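Local coordinates for protein histidine acid phosphatase (Hafnia alvei, PDB 4ARU) that belongs to branch 2 of the histidine phosphatase superfamily and is built around a mixed beta-sheet flanked by helices, at residues A[13-19]-A[301-307]; A[87-91]-A[124-128]; A[261-267]-A[311-316]. All coordinates share one frame. Numbering follows the deposited sequence.

Contact 1. Residues A[13-19]-A[301-307]; sequences VVILSRH and LFIAGHD. With TLA (L(+)-tartaric acid), chain B.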
loop_
_atom_site.group_PDB
_atom_site.type_symbol
_atom_site.label_atom_id
_atom_site.label_comp_id
_atom_site.label_asym_id
_atom_site.label_seq_id
_atom_site.Cartn_x
_atom_site.Cartn_y
_atom_site.Cartn_z
ATOM N N VAL A 13 11.914 14.193 -1.525
ATOM C CA VAL A 13 11.283 12.880 -1.607
ATOM C C VAL A 13 9.853 12.974 -1.104
ATOM O O VAL A 13 9.557 13.754 -0.161
ATOM C CB VAL A 13 12.060 11.864 -0.749
ATOM C CG1 VAL A 13 11.437 10.485 -0.814
ATOM C CG2 VAL A 13 13.492 11.789 -1.209
ATOM N N VAL A 14 8.988 12.163 -1.692
ATOM C CA VAL A 14 7.629 11.964 -1.216
ATOM C C VAL A 14 7.430 10.464 -1.080
ATOM O O VAL A 14 7.613 9.709 -2.057
ATOM C CB VAL A 14 6.582 12.545 -2.165
ATOM C CG1 VAL A 14 5.176 12.318 -1.575
ATOM C CG2 VAL A 14 6.871 13.973 -2.518
ATOM N N ILE A 15 7.074 10.017 0.108
ATOM C CA ILE A 15 6.929 8.638 0.430
ATOM C C ILE A 15 5.470 8.338 0.725
ATOM O O ILE A 15 4.900 8.976 1.610
ATOM C CB ILE A 15 7.756 8.303 1.672
ATOM C CG1 ILE A 15 9.235 8.690 1.426
ATOM C CG2 ILE A 15 7.628 6.840 2.052
ATOM C CD1 ILE A 15 10.130 8.522 2.626
ATOM N N LEU A 16 4.858 7.435 -0.020
ATOM C CA LEU A 16 3.482 6.996 0.238
ATOM C C LEU A 16 3.610 5.599 0.797
ATOM O O LEU A 16 3.938 4.630 0.090
ATOM C CB LEU A 16 2.625 7.028 -1.054
ATOM C CG LEU A 16 1.249 6.422 -0.823
ATOM C CD1 LEU A 16 0.418 7.217 0.182
ATOM C CD2 LEU A 16 0.481 6.342 -2.116
ATOM N N SER A 17 3.439 5.499 2.111
ATOM C CA SER A 17 3.699 4.284 2.844
ATOM C C SER A 17 2.426 3.608 3.295
ATOM O O SER A 17 1.523 4.277 3.801
ATOM C CB SER A 17 4.501 4.595 4.103
ATOM O OG SER A 17 4.930 3.418 4.755
ATOM N N ARG A 18 2.363 2.285 3.220
ATOM C CA ARG A 18 1.334 1.566 3.975
ATOM C C ARG A 18 1.691 1.622 5.439
ATOM O O ARG A 18 2.869 1.632 5.817
ATOM C CB ARG A 18 1.255 0.133 3.528
ATOM C CG ARG A 18 0.114 -0.685 4.126
ATOM C CD ARG A 18 0.063 -2.084 3.547
ATOM N NE ARG A 18 -1.009 -2.826 4.198
ATOM C CZ ARG A 18 -1.035 -4.122 4.396
ATOM N NH1 ARG A 18 -0.098 -4.924 3.903
ATOM N NH2 ARG A 18 -2.033 -4.659 5.086
ATOM N N HIS A 19 0.681 1.619 6.293
ATOM C CA HIS A 19 0.930 1.429 7.714
ATOM C C HIS A 19 1.594 0.104 8.033
ATOM O O HIS A 19 1.739 -0.798 7.198
ATOM C CB HIS A 19 -0.397 1.503 8.500
ATOM C CG HIS A 19 -1.405 0.504 8.062
ATOM N ND1 HIS A 19 -1.313 -0.849 8.301
ATOM C CD2 HIS A 19 -2.527 0.684 7.328
ATOM C CE1 HIS A 19 -2.337 -1.466 7.730
ATOM N NE2 HIS A 19 -3.099 -0.548 7.154
ATOM N N LEU A 301 8.503 14.271 2.639
ATOM C CA LEU A 301 7.059 14.237 2.892
ATOM C C LEU A 301 6.692 12.760 2.991
ATOM O O LEU A 301 6.822 12.024 2.023
ATOM C CB LEU A 301 6.262 14.957 1.822
ATOM C CG LEU A 301 4.743 14.788 1.809
ATOM C CD1 LEU A 301 4.172 15.225 3.146
ATOM C CD2 LEU A 301 4.073 15.502 0.675
ATOM N N PHE A 302 6.279 12.307 4.174
ATOM C CA PHE A 302 5.891 10.934 4.427
ATOM C C PHE A 302 4.366 10.928 4.632
ATOM O O PHE A 302 3.858 11.619 5.552
ATOM C CB PHE A 302 6.620 10.397 5.663
ATOM C CG PHE A 302 6.341 8.967 5.988
ATOM C CD1 PHE A 302 5.297 8.628 6.826
ATOM C CD2 PHE A 302 7.136 7.935 5.489
ATOM C CE1 PHE A 302 5.083 7.309 7.206
ATOM C CE2 PHE A 302 6.904 6.606 5.851
ATOM C CZ PHE A 302 5.850 6.306 6.702
ATOM N N ILE A 303 3.675 10.109 3.846
ATOM C CA ILE A 303 2.255 10.020 3.837
ATOM C C ILE A 303 1.899 8.616 4.282
ATOM O O ILE A 303 2.233 7.614 3.579
ATOM C CB ILE A 303 1.665 10.340 2.450
ATOM C CG1 ILE A 303 2.097 11.719 1.947
ATOM C CG2 ILE A 303 0.143 10.205 2.498
ATOM C CD1 ILE A 303 1.709 11.994 0.501
ATOM N N ALA A 304 1.219 8.509 5.426
ATOM C CA ALA A 304 0.929 7.210 6.036
ATOM C C ALA A 304 -0.508 6.829 5.711
ATOM O O ALA A 304 -1.454 7.351 6.272
ATOM C CB ALA A 304 1.133 7.256 7.564
ATOM N N GLY A 305 -0.612 5.863 4.794
ATOM C CA GLY A 305 -1.887 5.395 4.287
ATOM C C GLY A 305 -2.039 3.873 4.295
ATOM O O GLY A 305 -1.588 3.178 5.229
ATOM N N HIS A 306 -2.640 3.362 3.220
ATOM C CA HIS A 306 -3.203 2.019 3.159
ATOM C C HIS A 306 -2.738 1.335 1.887
ATOM O O HIS A 306 -2.272 1.993 0.922
ATOM C CB HIS A 306 -4.699 2.074 3.156
ATOM C CG HIS A 306 -5.264 2.899 4.276
ATOM N ND1 HIS A 306 -5.622 2.365 5.501
ATOM C CD2 HIS A 306 -5.463 4.234 4.376
ATOM C CE1 HIS A 306 -6.061 3.327 6.279
ATOM N NE2 HIS A 306 -5.998 4.468 5.620
ATOM N N ASP A 307 -2.787 -0.000 1.923
ATOM C CA ASP A 307 -2.470 -0.754 0.708
ATOM C C ASP A 307 -3.278 -0.311 -0.494
ATOM O O ASP A 307 -2.727 -0.194 -1.609
ATOM C CB ASP A 307 -2.556 -2.289 0.922
ATOM C CG ASP A 307 -3.806 -2.778 1.635
ATOM O OD1 ASP A 307 -4.875 -2.133 1.607
ATOM O OD2 ASP A 307 -3.735 -3.946 2.165
HETATM O O1 TLA B . -8.128 0.483 5.851
HETATM O O11 TLA B . -8.729 -1.640 5.366
HETATM C C1 TLA B . -7.886 -0.756 5.700
HETATM C C2 TLA B . -6.497 -1.230 5.987
HETATM O O2 TLA B . -5.692 -0.147 6.432
HETATM C C3 TLA B . -5.901 -1.798 4.689
HETATM O O3 TLA B . -6.059 -0.918 3.588
HETATM C C4 TLA B . -4.449 -2.142 4.897
HETATM O O4 TLA B . -4.191 -3.091 5.693
HETATM O O41 TLA B . -3.530 -1.524 4.283
#
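Start at V13, whose O accepts a hydrogen bond from L301 N (3.0 Å); this continues the parallel pairing of the two strands, whose axes come within 4.7 Å at an angle of 11°. V14 makes apolar contact with L301 (CG1 to CD2, 4.1 Å) and I303. I15 pairs through both backbone groups: its N reaches L301 O and I303 N reaches its O, each at 2.8 Å, while I15 CG2 packs on F302 CD2 at 3.6 Å on the face that carries S17. L16 is back on the face of V14 and L301 and meets I303 (CD1 to CG2, 3.8 Å). S17 N bonds to I303 O and G305 N to S17 O, both 2.8 Å, and S17 CB sits 3.4 Å from F302 CZ.

R18 and H19 begin the family's RHGxRxP signature, set beside the HD pair H306–D307. Tartaric acid lies between them: R18 NE and NH2 hold TLA O41 and O4, H19 NE2 and H306 ND1 share TLA O2, D307 N bonds to O41, and D307 OD1 accepts from TLA O3 (2.6 Å). H306 NE2 is hydrogen-bonded to D90 of contact 2. R18 NH2 also forms a charge-only salt bridge with D307 OD2 (3.5 Å).

Strand 335-342 pairs with the far edge of strand 9-18. Helix 264-282 packs against V14, L301 and I303; F102 of helix 93-106 stacks on F302.

Contact 2. Residues A[87-91]-A[124-128]; sequences VWADV and DPLFH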
loop_
_atom_site.group_PDB
_atom_site.type_symbol
_atom_site.label_atom_id
_atom_site.label_comp_id
_atom_site.label_asym_id
_atom_site.label_seq_id
_atom_site.Cartn_x
_atom_site.Cartn_y
_atom_site.Cartn_z
ATOM N N VAL A 87 5.078 14.715 8.126
ATOM C CA VAL A 87 4.231 13.549 8.057
ATOM C C VAL A 87 2.769 13.944 7.980
ATOM O O VAL A 87 2.300 14.657 8.821
ATOM C CB VAL A 87 4.425 12.577 9.274
ATOM C CG1 VAL A 87 3.432 11.449 9.175
ATOM C CG2 VAL A 87 5.849 12.072 9.361
ATOM N N TRP A 88 2.073 13.416 6.983
ATOM C CA TRP A 88 0.608 13.452 6.912
ATOM C C TRP A 88 0.091 12.030 7.045
ATOM O O TRP A 88 0.359 11.212 6.183
ATOM C CB TRP A 88 0.079 14.099 5.634
ATOM C CG TRP A 88 -1.399 14.297 5.697
ATOM C CD1 TRP A 88 -2.387 13.467 5.197
ATOM C CD2 TRP A 88 -2.086 15.295 6.435
ATOM N NE1 TRP A 88 -3.616 13.924 5.541
ATOM C CE2 TRP A 88 -3.481 15.049 6.283
ATOM C CE3 TRP A 88 -1.684 16.425 7.146
ATOM C CZ2 TRP A 88 -4.458 15.877 6.838
ATOM C CZ3 TRP A 88 -2.656 17.251 7.671
ATOM C CH2 TRP A 88 -4.025 16.950 7.567
ATOM N N ALA A 89 -0.625 11.726 8.118
ATOM C CA ALA A 89 -1.180 10.408 8.325
ATOM C C ALA A 89 -2.679 10.433 8.191
ATOM O O ALA A 89 -3.315 11.419 8.553
ATOM C CB ALA A 89 -0.837 9.894 9.731
ATOM N N ASP A 90 -3.241 9.314 7.706
ATOM C CA ASP A 90 -4.681 9.149 7.752
ATOM C C ASP A 90 -5.136 9.068 9.202
ATOM O O ASP A 90 -4.351 8.908 10.124
ATOM C CB ASP A 90 -5.119 7.901 6.971
ATOM C CG ASP A 90 -6.592 7.922 6.544
ATOM O OD1 ASP A 90 -7.325 8.915 6.702
ATOM O OD2 ASP A 90 -6.971 6.838 6.013
ATOM N N VAL A 91 -6.439 9.141 9.372
ATOM C CA VAL A 91 -7.068 9.305 10.674
ATOM C C VAL A 91 -6.955 8.114 11.617
ATOM O O VAL A 91 -7.133 8.301 12.830
ATOM C CB VAL A 91 -8.552 9.671 10.540
ATOM C CG1 VAL A 91 -8.613 11.042 9.970
ATOM C CG2 VAL A 91 -9.387 8.689 9.724
ATOM N N ASP A 124 -10.774 11.187 5.760
ATOM C CA ASP A 124 -9.883 12.197 5.206
ATOM C C ASP A 124 -9.995 12.071 3.694
ATOM O O ASP A 124 -9.630 11.026 3.179
ATOM C CB ASP A 124 -8.454 12.004 5.756
ATOM C CG ASP A 124 -7.447 12.973 5.173
ATOM O OD1 ASP A 124 -7.780 13.671 4.183
ATOM O OD2 ASP A 124 -6.331 13.051 5.748
ATOM N N PRO A 125 -10.508 13.127 3.027
ATOM C CA PRO A 125 -10.691 13.006 1.575
ATOM C C PRO A 125 -9.424 12.847 0.769
ATOM O O PRO A 125 -9.466 12.450 -0.417
ATOM C CB PRO A 125 -11.368 14.295 1.215
ATOM C CG PRO A 125 -10.771 15.275 2.176
ATOM C CD PRO A 125 -10.825 14.494 3.466
ATOM N N LEU A 126 -8.257 13.081 1.373
ATOM C CA LEU A 126 -7.020 12.793 0.675
ATOM C C LEU A 126 -6.843 11.297 0.475
ATOM O O LEU A 126 -6.346 10.872 -0.579
ATOM C CB LEU A 126 -5.812 13.285 1.462
ATOM C CG LEU A 126 -4.455 13.097 0.812
ATOM C CD1 LEU A 126 -4.298 13.873 -0.489
ATOM C CD2 LEU A 126 -3.388 13.530 1.786
ATOM N N PHE A 127 -7.270 10.507 1.449
ATOM C CA PHE A 127 -7.123 9.064 1.412
ATOM C C PHE A 127 -8.363 8.351 0.874
ATOM O O PHE A 127 -8.197 7.261 0.258
ATOM C CB PHE A 127 -6.812 8.491 2.794
ATOM C CG PHE A 127 -5.456 8.946 3.329
ATOM C CD1 PHE A 127 -4.295 8.292 2.968
ATOM C CD2 PHE A 127 -5.355 10.037 4.182
ATOM C CE1 PHE A 127 -3.077 8.725 3.400
ATOM C CE2 PHE A 127 -4.131 10.469 4.662
ATOM C CZ PHE A 127 -2.988 9.787 4.279
ATOM N N HIS A 128 -9.540 8.903 1.147
ATOM C CA HIS A 128 -10.817 8.277 0.840
ATOM C C HIS A 128 -11.808 9.306 0.295
ATOM O O HIS A 128 -12.827 9.663 0.940
ATOM C CB HIS A 128 -11.391 7.564 2.057
ATOM C CG HIS A 128 -10.545 6.444 2.529
ATOM N ND1 HIS A 128 -9.698 6.557 3.617
ATOM C CD2 HIS A 128 -10.339 5.209 2.025
ATOM C CE1 HIS A 128 -9.067 5.418 3.798
ATOM N NE2 HIS A 128 -9.435 4.578 2.846
HETATM O O HOH W 1 -5.793 12.509 8.284
HETATM O O HOH W 2 -9.771 8.494 5.706
#
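This contact lies just behind the tartaric acid site, where D90 holds H306, a ligand-binding histidine. W88 NE1 donates a hydrogen bond to D124 OD2 (2.9 Å), and a water joins that same oxygen to A89 O. D124 also shapes its own loop: its OD1 accepts from L126 N (2.9 Å), an Asx turn. W88 CD1 packs on L126 CD2 at 3.6 Å and on F127 CE2 at 3.5 Å, the tryptophan and phenylalanine rings meeting rim to rim with nearly parallel planes.

In the histidine phosphatase fold the site sits at the C-terminal ends of the parallel strands; D90 follows strand 85-89, and loop 124-128 packs beside it. D90 OD2 hydrogen-bonds to H306 NE2. D90 CB sits over the face of the F127 ring, a CH-pi contact 3.6 Å from the centroid. A second water bridges D90 OD1, D124 N and H128 ND1, and CE1 at the edge of the H128 ring comes 3.4 Å from D90 OD2.

Contact 3. Residues A[261-267]-A[311-316]; sequences SRTPYIA and ANISGM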
loop_
_atom_site.group_PDB
_atom_site.type_symbol
_atom_site.label_atom_id
_atom_site.label_comp_id
_atom_site.label_asym_id
_atom_site.label_seq_id
_atom_site.Cartn_x
_atom_site.Cartn_y
_atom_site.Cartn_z
ATOM N N SER A 261 -8.531 -2.281 -6.760
ATOM C CA SER A 261 -7.776 -1.064 -6.516
ATOM C C SER A 261 -6.924 -0.555 -7.681
ATOM O O SER A 261 -6.723 0.669 -7.792
ATOM C CB SER A 261 -6.909 -1.218 -5.275
ATOM O OG SER A 261 -7.771 -1.345 -4.123
ATOM N N ARG A 262 -6.419 -1.418 -8.550
ATOM C CA ARG A 262 -5.624 -0.955 -9.685
ATOM C C ARG A 262 -6.414 -0.606 -10.913
ATOM O O ARG A 262 -6.014 0.229 -11.681
ATOM C CB ARG A 262 -4.514 -1.957 -10.071
ATOM C CG ARG A 262 -3.524 -2.244 -8.962
ATOM C CD ARG A 262 -2.282 -3.007 -9.453
ATOM N NE ARG A 262 -1.532 -2.159 -10.365
ATOM C CZ ARG A 262 -1.568 -2.207 -11.693
ATOM N NH1 ARG A 262 -2.303 -3.071 -12.351
ATOM N NH2 ARG A 262 -0.923 -1.305 -12.396
ATOM N N THR A 263 -7.541 -1.259 -11.101
ATOM C CA THR A 263 -8.446 -0.921 -12.215
ATOM C C THR A 263 -8.553 0.592 -12.430
ATOM O O THR A 263 -8.954 1.264 -11.496
ATOM C CB THR A 263 -9.856 -1.445 -11.903
ATOM O OG1 THR A 263 -9.808 -2.869 -11.899
ATOM C CG2 THR A 263 -10.908 -0.950 -12.919
ATOM N N PRO A 264 -8.160 1.126 -13.593
ATOM C CA PRO A 264 -8.003 2.586 -13.693
ATOM C C PRO A 264 -9.250 3.410 -13.288
ATOM O O PRO A 264 -9.115 4.399 -12.594
ATOM C CB PRO A 264 -7.586 2.805 -15.135
ATOM C CG PRO A 264 -6.736 1.585 -15.386
ATOM C CD PRO A 264 -7.498 0.449 -14.744
ATOM N N TYR A 265 -10.431 2.982 -13.682
ATOM C CA TYR A 265 -11.642 3.748 -13.322
ATOM C C TYR A 265 -11.769 3.901 -11.822
ATOM O O TYR A 265 -12.097 4.966 -11.290
ATOM C CB TYR A 265 -12.875 3.076 -13.918
ATOM C CG TYR A 265 -14.160 3.827 -13.676
ATOM C CD1 TYR A 265 -14.480 4.953 -14.406
ATOM C CD2 TYR A 265 -15.029 3.435 -12.693
ATOM C CE1 TYR A 265 -15.657 5.633 -14.173
ATOM C CE2 TYR A 265 -16.197 4.108 -12.452
ATOM C CZ TYR A 265 -16.491 5.217 -13.191
ATOM O OH TYR A 265 -17.657 5.900 -12.924
ATOM N N ILE A 266 -11.534 2.832 -11.101
ATOM C CA ILE A 266 -11.638 2.874 -9.654
ATOM C C ILE A 266 -10.445 3.665 -9.103
ATOM O O ILE A 266 -10.603 4.522 -8.204
ATOM C CB ILE A 266 -11.632 1.441 -9.059
ATOM C CG1 ILE A 266 -12.883 0.699 -9.502
ATOM C CG2 ILE A 266 -11.524 1.495 -7.552
ATOM C CD1 ILE A 266 -12.972 -0.730 -9.019
ATOM N N ALA A 267 -9.245 3.339 -9.577
ATOM C CA ALA A 267 -8.024 3.918 -9.059
ATOM C C ALA A 267 -8.066 5.471 -9.189
ATOM O O ALA A 267 -7.670 6.138 -8.252
ATOM C CB ALA A 267 -6.857 3.398 -9.852
ATOM N N ALA A 311 -1.996 0.851 -4.295
ATOM C CA ALA A 311 -2.521 0.158 -5.493
ATOM C C ALA A 311 -3.218 1.140 -6.407
ATOM O O ALA A 311 -3.065 1.065 -7.643
ATOM C CB ALA A 311 -3.441 -0.977 -5.085
ATOM N N ASN A 312 -3.964 2.088 -5.849
ATOM C CA ASN A 312 -4.607 3.089 -6.695
ATOM C C ASN A 312 -3.580 3.901 -7.498
ATOM O O ASN A 312 -3.732 4.129 -8.681
ATOM C CB ASN A 312 -5.408 4.104 -5.867
ATOM C CG ASN A 312 -6.620 3.526 -5.136
ATOM O OD1 ASN A 312 -7.050 4.143 -4.132
ATOM N ND2 ASN A 312 -7.229 2.456 -5.612
ATOM N N ILE A 313 -2.532 4.346 -6.828
ATOM C CA ILE A 313 -1.492 5.159 -7.477
ATOM C C ILE A 313 -0.806 4.326 -8.536
ATOM O O ILE A 313 -0.545 4.819 -9.632
ATOM C CB ILE A 313 -0.505 5.716 -6.437
ATOM C CG1 ILE A 313 -1.230 6.716 -5.533
ATOM C CG2 ILE A 313 0.750 6.277 -7.109
ATOM C CD1 ILE A 313 -1.703 7.943 -6.214
ATOM N N SER A 314 -0.547 3.062 -8.230
ATOM C CA SER A 314 0.051 2.174 -9.230
ATOM C C SER A 314 -0.838 2.045 -10.462
ATOM O O SER A 314 -0.343 2.062 -11.563
ATOM C CB SER A 314 0.432 0.871 -8.574
ATOM O OG SER A 314 -0.602 0.003 -8.522
ATOM N N GLY A 315 -2.145 1.902 -10.295
ATOM C CA GLY A 315 -3.036 1.798 -11.429
ATOM C C GLY A 315 -3.094 3.071 -12.251
ATOM O O GLY A 315 -3.110 3.019 -13.494
ATOM N N MET A 316 -3.111 4.233 -11.587
ATOM C CA MET A 316 -3.153 5.515 -12.289
ATOM C C MET A 316 -1.911 5.741 -13.152
ATOM O O MET A 316 -2.032 6.263 -14.259
ATOM C CB MET A 316 -3.309 6.688 -11.330
ATOM C CG MET A 316 -4.616 6.684 -10.595
ATOM S SD MET A 316 -4.776 8.087 -9.472
ATOM C CE MET A 316 -5.173 9.358 -10.588
HETATM O O HOH W 3 -9.494 1.055 -4.134
#
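Two side-chain hydrogen bonds, one sent from each segment, tie the junction between helices 243-262 and 264-282 to helix 307-317. N312 ND2 donates to S261 O (2.9 Å), taking up a carbonyl at the end of its helix, and R262 NE donates to S314 OG (3.0 Å). S314 OG in turn donates to A311 O (2.8 Å), so it is both acceptor and donor. The rest of the R262 guanidinium is held mainly by a salt bridge from NH1 to D258, one turn back in its own helix. Water 3 links S261 OG with N312 ND2.

Weaker CA-H...O contacts fill in between: N312 CA lies 3.4 Å from S261 O, and G315 CA lies 3.4 Å from R262 O. G315 also lies under one face of the R262 guanidinium. A beta carbon on G315 would fall only 2.1 Å from R262 O, so the bare backbone is what permits this approach.

Apolar and small side chains complete the packing. S261 CB meets A311 CB at 3.5 Å; A267 CB rests 3.4 Å from N312 O and 4.0 Å from M316 CG. At the more open edge P264 adds a light contact with G315. On the far side of helix 307-317, I313 turns to L336 and F338 of the sheet.

T263 breaks the helical path, ending one helix and standing at the N-cap position of the next. This is close helix packing at A267, A311 and G315, by the break between two consecutive helices, in the helical layer beside the central sheet of the histidine phosphatase fold.

Strand 300-305 ties the three together. Contact 1 pairs it with strand 9-18; contact 2 starts from strand 85-89, its neighbour on the other side, so the two, with centres about 10 Å apart, share one sheet. Contact 3 belongs to the helical layer: helix 264-282 precedes strand 300-305 and helix 307-317 follows it. Its centre is about 16 Å from that of contact 1 and about 17 Å from that of contact 2. Both segments of contact 2 fall between those of contact 1 and before contact 3, whose segments alternate with those of contact 1. Contact 1 holds the tartaric acid, contact 2 supports H306 through D90, and contact 3 joins helices packed on the sheet face that bears L16.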